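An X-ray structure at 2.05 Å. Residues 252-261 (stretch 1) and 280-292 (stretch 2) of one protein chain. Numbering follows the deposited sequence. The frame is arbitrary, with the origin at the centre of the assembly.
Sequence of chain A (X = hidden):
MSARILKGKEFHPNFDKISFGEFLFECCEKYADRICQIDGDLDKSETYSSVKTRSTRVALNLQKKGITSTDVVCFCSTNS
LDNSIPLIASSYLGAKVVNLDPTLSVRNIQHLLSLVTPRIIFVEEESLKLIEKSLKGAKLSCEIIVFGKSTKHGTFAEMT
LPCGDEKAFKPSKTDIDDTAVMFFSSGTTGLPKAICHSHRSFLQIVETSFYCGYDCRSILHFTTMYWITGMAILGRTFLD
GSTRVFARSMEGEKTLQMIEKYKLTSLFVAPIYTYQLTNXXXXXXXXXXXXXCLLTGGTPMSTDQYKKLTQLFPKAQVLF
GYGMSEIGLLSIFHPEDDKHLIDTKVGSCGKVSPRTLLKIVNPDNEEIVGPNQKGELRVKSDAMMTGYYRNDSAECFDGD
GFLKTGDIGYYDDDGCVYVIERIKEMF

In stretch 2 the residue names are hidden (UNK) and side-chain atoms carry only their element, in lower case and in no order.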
# COMPACT_ATOMS: atom_id res chain seq x y z
N GLY A 252 18.19 -13.11 -1.11
CA GLY A 252 19.04 -12.57 -0.06
C GLY A 252 20.22 -11.77 -0.58
O GLY A 252 20.39 -10.60 -0.23
N GLU A 253 21.01 -12.40 -1.42
CA GLU A 253 22.23 -11.82 -1.97
C GLU A 253 21.94 -10.54 -2.76
O GLU A 253 22.56 -9.50 -2.55
CB GLU A 253 22.91 -12.83 -2.88
CG GLU A 253 24.36 -12.52 -3.16
CD GLU A 253 25.30 -13.10 -2.13
OE1 GLU A 253 26.34 -12.47 -1.85
OE2 GLU A 253 25.01 -14.20 -1.60
N LYS A 254 20.99 -10.64 -3.69
CA LYS A 254 20.66 -9.52 -4.56
C LYS A 254 20.09 -8.35 -3.76
O LYS A 254 20.33 -7.20 -4.10
CB LYS A 254 19.69 -9.94 -5.68
CG LYS A 254 20.22 -11.09 -6.52
CD LYS A 254 19.99 -10.91 -8.01
CE LYS A 254 20.91 -11.83 -8.82
NZ LYS A 254 20.97 -11.45 -10.26
N THR A 255 19.36 -8.64 -2.69
CA THR A 255 18.82 -7.59 -1.84
C THR A 255 19.95 -6.83 -1.14
O THR A 255 19.93 -5.60 -1.10
CB THR A 255 17.84 -8.15 -0.79
OG1 THR A 255 16.74 -8.79 -1.44
CG2 THR A 255 17.31 -7.04 0.10
N LEU A 256 20.95 -7.55 -0.62
CA LEU A 256 22.10 -6.89 0.00
C LEU A 256 22.88 -6.07 -1.02
O LEU A 256 23.32 -4.96 -0.72
CB LEU A 256 23.00 -7.90 0.71
CG LEU A 256 22.39 -8.67 1.88
CD1 LEU A 256 23.46 -9.46 2.61
CD2 LEU A 256 21.66 -7.75 2.85
N GLN A 257 23.04 -6.60 -2.22
CA GLN A 257 23.67 -5.86 -3.32
C GLN A 257 22.93 -4.55 -3.63
O GLN A 257 23.56 -3.51 -3.84
CB GLN A 257 23.76 -6.71 -4.58
CG GLN A 257 24.79 -7.83 -4.51
CD GLN A 257 24.55 -8.92 -5.54
OE1 GLN A 257 23.81 -8.75 -6.50
NE2 GLN A 257 25.20 -10.06 -5.33
N MET A 258 21.60 -4.62 -3.67
CA MET A 258 20.79 -3.42 -3.95
C MET A 258 20.93 -2.38 -2.85
O MET A 258 21.02 -1.19 -3.14
CB MET A 258 19.32 -3.78 -4.18
CG MET A 258 19.03 -4.41 -5.54
SD MET A 258 17.28 -4.79 -5.79
CE MET A 258 17.40 -6.04 -7.07
N ILE A 259 20.95 -2.82 -1.59
CA ILE A 259 21.18 -1.91 -0.46
C ILE A 259 22.50 -1.16 -0.61
O ILE A 259 22.58 0.05 -0.38
CB ILE A 259 21.15 -2.64 0.90
CG1 ILE A 259 19.72 -3.10 1.21
CG2 ILE A 259 21.65 -1.73 2.02
CD1 ILE A 259 19.63 -4.12 2.32
N GLU A 260 23.54 -1.90 -1.00
CA GLU A 260 24.83 -1.30 -1.30
C GLU A 260 24.76 -0.39 -2.53
O GLU A 260 25.21 0.76 -2.48
CB GLU A 260 25.85 -2.39 -1.55
CG GLU A 260 27.27 -1.89 -1.72
CD GLU A 260 28.26 -3.02 -1.75
OE1 GLU A 260 28.96 -3.21 -0.75
OE2 GLU A 260 28.30 -3.75 -2.76
N LYS A 261 24.21 -0.91 -3.62
CA LYS A 261 24.24 -0.22 -4.92
C LYS A 261 23.45 1.09 -4.94
O LYS A 261 23.90 2.06 -5.54
CB LYS A 261 23.73 -1.14 -6.03
CG LYS A 261 23.85 -0.53 -7.43
CD LYS A 261 23.52 -1.53 -8.53
CE LYS A 261 23.77 -0.94 -9.90
NZ LYS A 261 25.22 -0.67 -10.18
N UNK A 280 22.56 -15.21 4.17
CA UNK A 280 23.61 -14.80 3.25
C UNK A 280 24.93 -14.95 3.99
O UNK A 280 25.10 -14.37 5.07
c UNK A 280 22.17 -13.19 1.94
c UNK A 280 23.44 -13.34 2.77
c UNK A 280 24.66 -12.90 1.96
N UNK A 281 25.87 -15.73 3.43
CA UNK A 281 27.16 -15.90 4.11
C UNK A 281 28.05 -14.65 3.98
O UNK A 281 27.99 -13.95 2.97
c UNK A 281 25.82 -16.45 2.14
c UNK A 281 27.77 -17.09 3.37
c UNK A 281 27.21 -17.01 1.99
N UNK A 282 28.84 -14.39 5.01
CA UNK A 282 29.82 -13.30 5.00
C UNK A 282 29.22 -11.96 4.57
O UNK A 282 29.71 -11.34 3.63
n UNK A 282 31.77 -15.89 3.51
c UNK A 282 31.00 -13.66 4.09
c UNK A 282 31.64 -14.98 4.47
o UNK A 282 32.04 -15.17 5.62
N UNK A 283 28.16 -11.49 5.26
CA UNK A 283 27.47 -10.24 4.93
C UNK A 283 28.34 -8.99 5.00
O UNK A 283 27.99 -7.96 4.41
c UNK A 283 26.36 -10.15 5.99
c UNK A 283 26.86 -10.99 7.12
c UNK A 283 27.57 -12.12 6.46
N UNK A 284 29.47 -9.08 5.70
CA UNK A 284 30.37 -7.95 5.92
C UNK A 284 30.99 -7.48 4.61
O UNK A 284 31.39 -6.32 4.49
c UNK A 284 31.50 -8.31 6.90
c UNK A 284 31.03 -10.67 7.74
o UNK A 284 30.15 -11.36 8.29
o UNK A 284 31.85 -11.15 6.91
c UNK A 284 31.09 -9.18 8.08
N UNK A 285 31.07 -8.37 3.62
CA UNK A 285 31.57 -8.00 2.29
C UNK A 285 30.65 -7.02 1.54
O UNK A 285 31.03 -6.50 0.50
n UNK A 285 27.89 -13.44 0.18
c UNK A 285 30.65 -10.03 0.97
c UNK A 285 31.87 -9.25 1.45
c UNK A 285 30.98 -11.50 0.70
n UNK A 285 29.03 -12.15 -1.33
n UNK A 285 29.80 -12.36 0.86
c UNK A 285 28.92 -12.65 -0.10
N UNK A 286 29.45 -6.78 2.08
CA UNK A 286 28.57 -5.72 1.58
C UNK A 286 28.60 -4.50 2.49
O UNK A 286 28.60 -4.63 3.71
c UNK A 286 26.96 -7.85 -1.95
c UNK A 286 26.79 -9.18 -1.61
c UNK A 286 26.82 -8.61 0.71
c UNK A 286 26.71 -9.57 -0.29
o UNK A 286 26.68 -10.11 -2.62
c UNK A 286 27.13 -6.23 1.46
c UNK A 286 26.99 -7.27 0.39
c UNK A 286 27.07 -6.91 -0.95
N UNK A 287 28.66 -3.32 1.88
CA UNK A 287 28.54 -2.07 2.60
C UNK A 287 27.06 -1.78 2.79
O UNK A 287 26.37 -1.36 1.87
o UNK A 287 28.56 0.52 3.61
o UNK A 287 29.51 1.41 1.86
c UNK A 287 29.09 0.42 2.48
c UNK A 287 29.22 -0.94 1.81
N UNK A 288 26.59 -2.01 4.01
CA UNK A 288 25.19 -1.84 4.36
C UNK A 288 24.97 -0.63 5.26
O UNK A 288 23.92 -0.51 5.88
c UNK A 288 24.46 -5.56 5.26
c UNK A 288 24.27 -4.46 3.00
c UNK A 288 24.68 -3.09 5.08
c UNK A 288 24.94 -4.42 4.37
N UNK A 289 25.94 0.28 5.32
CA UNK A 289 25.91 1.38 6.30
C UNK A 289 24.81 2.42 6.04
O UNK A 289 24.47 3.17 6.95
c UNK A 289 27.28 2.07 6.40
o UNK A 289 27.66 2.63 5.16
N UNK A 290 24.27 2.46 4.83
CA UNK A 290 23.17 3.37 4.50
C UNK A 290 21.82 2.93 5.09
O UNK A 290 20.89 3.73 5.18
o UNK A 290 22.51 2.27 2.42
c UNK A 290 23.02 3.48 2.98
N UNK A 291 21.71 1.65 5.46
CA UNK A 291 20.42 1.07 5.81
C UNK A 291 20.00 1.46 7.22
O UNK A 291 20.76 1.29 8.17
c UNK A 291 19.16 -1.13 5.70
c UNK A 291 20.50 -0.45 5.69
c UNK A 291 17.52 -2.50 6.80
c UNK A 291 18.32 -1.05 4.59
c UNK A 291 16.69 -2.40 5.70
c UNK A 291 18.75 -1.87 6.80
c UNK A 291 17.09 -1.68 4.59
N UNK A 292 18.77 1.97 7.36
CA UNK A 292 18.27 2.47 8.64
C UNK A 292 17.02 1.78 9.18
O UNK A 292 16.74 1.87 10.37
c UNK A 292 17.98 3.96 8.54
c UNK A 292 22.36 5.17 8.52
n UNK A 292 21.30 5.75 9.07
c UNK A 292 19.20 4.82 8.22
n UNK A 292 22.37 3.87 8.27
c UNK A 292 20.07 5.05 9.44
n UNK A 292 23.43 5.90 8.21

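Position 280 carries three side-chain carbons, one bearing the other two. This beta-branched fork points toward the helix of stretch 1, and one branch lies 3.5 Å from Gly252 C while the other lies 3.7 Å from Leu256 CD1. It is Val280. An ideal CB on Gly252 would fall 2.9 Å from Val280 CG2, a clash, so the valine packs where the glycine leaves room.

At position 281 three carbons close a ring onto the backbone nitrogen and only skirt Glu253. It is Pro281. Position 282 has two carbons, the second carrying one oxygen and one nitrogen, and touches nothing on stretch 1. This is Asn282, with positive phi and psi (50°/56°). Position 283 again closes three carbons onto its own nitrogen and is Pro283, which opens a short 3-10 segment. Position 284 has a chain of three carbons, the third bearing two oxygens, and stays clear of the helix: Glu284.

Position 285 extends three carbons, a nitrogen and a carbon with two further nitrogens, a guanidinium whose edge meets Glu253 OE1. It is Arg285. Arg285 NH1 lies 2.7 Å from Glu253 OE1 in a salt bridge whose individual hydrogen bonds are weak in geometry. The same Arg285 NH1 also donates to Pro281 O at 2.8 Å, so the guanidinium bridges its own loop and the helix.

Position 286 has one carbon leading to a six-carbon ring that bears an oxygen. This oxygen lies 2.5 Å from Glu253 OE1, and Leu256 CB sits over one face of the ring. It is Tyr286. The hydroxyl donates to Glu253 OE1 and accepts from Gln257, whose NE2 is 3.1 Å from Tyr286 OH. Leu256 CB is 4.1 Å from the centroid of the Tyr286 ring, in a CH-pi contact.

Position 287 shows two carbons, the second with two oxygens, and its backbone N lies 2.6 Å from Glu260 OE1. It is Asp287. That N donates to the glutamate almost linearly, whereas the carboxylate turns to its own chain, Asp287 OD1 accepting from the backbone N of position 289 at 3.1 Å.

Position 288 has four carbons forked at the second. One tip reaches within 3.9 Å of Ile259 CG2, which fits Leu288, the first residue of a type I turn. At position 289 there is a single carbon and an oxygen; the CA-to-CB bond points away from the helix and the side chain makes no contact with it. This is Ser289. Position 290 has the same two atoms, but its CA-to-CB bond points toward the helix, and its oxygen lies 3.6 Å from Ile259 O. It is Ser290, whose OG is hydrogen-bonded elsewhere in the structure. Position 291 bears one carbon and a six-carbon ring without oxygen, and a ring carbon lies 4.0 Å from Ile259 CD1. It is Phe291. Position 292, with three carbons, a nitrogen and a carbon carrying two nitrogens, misses the helix. It is Arg292, and its NH1 donates to Ser289 O at 2.6 Å.

The contact thus combines an apolar seam, in which Leu256 and Ile259 meet Val280, Tyr286, Leu288 and Phe291, with two glutamates. Glu253 gathers Arg285 and Tyr286, while Glu260 holds the loop backbone at Asp287.

Stretch 2 (280-292) VPNPERYDLSSFR
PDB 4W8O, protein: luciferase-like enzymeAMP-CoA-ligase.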